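Putative lipoprotein (Pectobacterium atrosepticum SCRI1043, PDB 3BDU) is of unknown function, a small, mostly beta DUF903-family protein, probably SH3-like and lipid-anchored in the bacterial cell membrane. Local coordinates at residues 7-10 against 14-17. Numbering follows the deposited sequence.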
# COMPACT_ATOMS: atom_id res chain seq x y z
N LEU A 7 -20.27 10.57 -4.32
CA LEU A 7 -18.89 10.33 -3.89
C LEU A 7 -18.29 11.61 -3.32
O LEU A 7 -18.41 12.68 -3.93
CB LEU A 7 -18.02 9.86 -5.06
CG LEU A 7 -18.22 8.50 -5.73
CD1 LEU A 7 -19.65 8.39 -6.25
CD2 LEU A 7 -17.22 8.35 -6.87
N HIS A 8 -17.65 11.51 -2.17
CA HIS A 8 -16.98 12.65 -1.55
C HIS A 8 -15.49 12.39 -1.70
O HIS A 8 -14.98 11.37 -1.24
CB HIS A 8 -17.36 12.76 -0.07
CG HIS A 8 -18.83 12.94 0.16
ND1 HIS A 8 -19.76 11.97 -0.16
CD2 HIS A 8 -19.54 14.00 0.61
CE1 HIS A 8 -20.97 12.42 0.09
NE2 HIS A 8 -20.87 13.65 0.56
N THR A 9 -14.80 13.31 -2.37
CA THR A 9 -13.38 13.17 -2.62
C THR A 9 -12.54 13.79 -1.51
O THR A 9 -13.03 14.59 -0.72
CB THR A 9 -12.98 13.86 -3.92
OG1 THR A 9 -13.07 15.28 -3.73
CG2 THR A 9 -13.90 13.44 -5.06
N ASN A 10 -11.26 13.44 -1.48
CA ASN A 10 -10.39 13.99 -0.46
C ASN A 10 -9.94 15.40 -0.81
O ASN A 10 -9.09 15.98 -0.14
CB ASN A 10 -9.18 13.07 -0.22
CG ASN A 10 -9.51 11.93 0.74
OD1 ASN A 10 -10.16 12.14 1.77
ND2 ASN A 10 -9.06 10.73 0.41
N THR A 14 -17.94 16.72 -4.45
CA THR A 14 -19.01 15.75 -4.31
C THR A 14 -19.38 15.44 -5.75
O THR A 14 -19.62 16.35 -6.54
CB THR A 14 -20.23 16.32 -3.56
OG1 THR A 14 -20.69 17.49 -4.23
CG2 THR A 14 -19.86 16.66 -2.13
N ILE A 15 -19.42 14.16 -6.08
CA ILE A 15 -19.73 13.73 -7.43
C ILE A 15 -20.93 12.79 -7.42
O ILE A 15 -21.00 11.87 -6.61
CB ILE A 15 -18.50 12.99 -8.04
CG1 ILE A 15 -17.27 13.90 -7.97
CG2 ILE A 15 -18.76 12.61 -9.50
CD1 ILE A 15 -15.98 13.25 -8.47
N VAL A 16 -21.89 13.05 -8.30
CA VAL A 16 -23.08 12.20 -8.39
C VAL A 16 -22.79 11.06 -9.36
O VAL A 16 -22.31 11.28 -10.47
CB VAL A 16 -24.30 12.97 -8.92
CG1 VAL A 16 -25.48 12.02 -9.06
CG2 VAL A 16 -24.65 14.12 -7.98
N ALA A 17 -23.08 9.84 -8.93
CA ALA A 17 -22.87 8.67 -9.77
C ALA A 17 -24.21 7.97 -9.99
O ALA A 17 -25.04 7.92 -9.08
CB ALA A 17 -21.89 7.71 -9.10
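Leu7 and Ile15 form a hydrogen-bonded antiparallel pair in the beta hairpin made by strands 4-9 and 14-18. The two short strand segments run at 152° to each other, with their axes 4.8 Å apart at closest approach. Leu7 N donates to Ile15 O at 2.7 Å, with an N-H...O angle of 166°, and Ile15 N returns a bond to Leu7 O. Leu7 O also receives a CA-H...O contact from Thr14 CA at 3.2 Å. The next pair, His8 with Thr14, is non-hydrogen-bonded. Across the sheet, the backbone of His8 bonds instead to Lys48 and Glu49 of strand 47-52. Strand 4-9 thus lies between strands 14-18 and 47-52, in a small beta fold whose family is placed in the SH3 clan.

The paired side chains divide between the two faces. Leu7 and Ile15 point to the same face and pack on Tyr32 of strand 30-33, in the second sheet. Ala17, whose CB bond points toward strand 4-9, touches Tyr32 too. The CB atoms of Leu7 and Ile15 are 4.3 Å apart. One methyl of Leu7, CD1, reaches diagonally across to Ala17 CB on the neighbouring strand, at 3.7 Å. Thr9 turns its methyl to the same apolar group: CG2 meets Ile15 CD1 at 4.0 Å, the two side chains crossing at about a right angle. Thr9 OG1 takes the position between its backbone N and carbonyl carbon (chi1 70°). There it hydrogen-bonds to Asp11 OD1 and Arg13 N within the turn, tying the strand end to the loop.

The other face carries His8 and Thr14. The Thr14 methyl approaches the imidazole obliquely, with Thr14 CG2 3.8 Å from His8 CD2 and slightly farther from NE2.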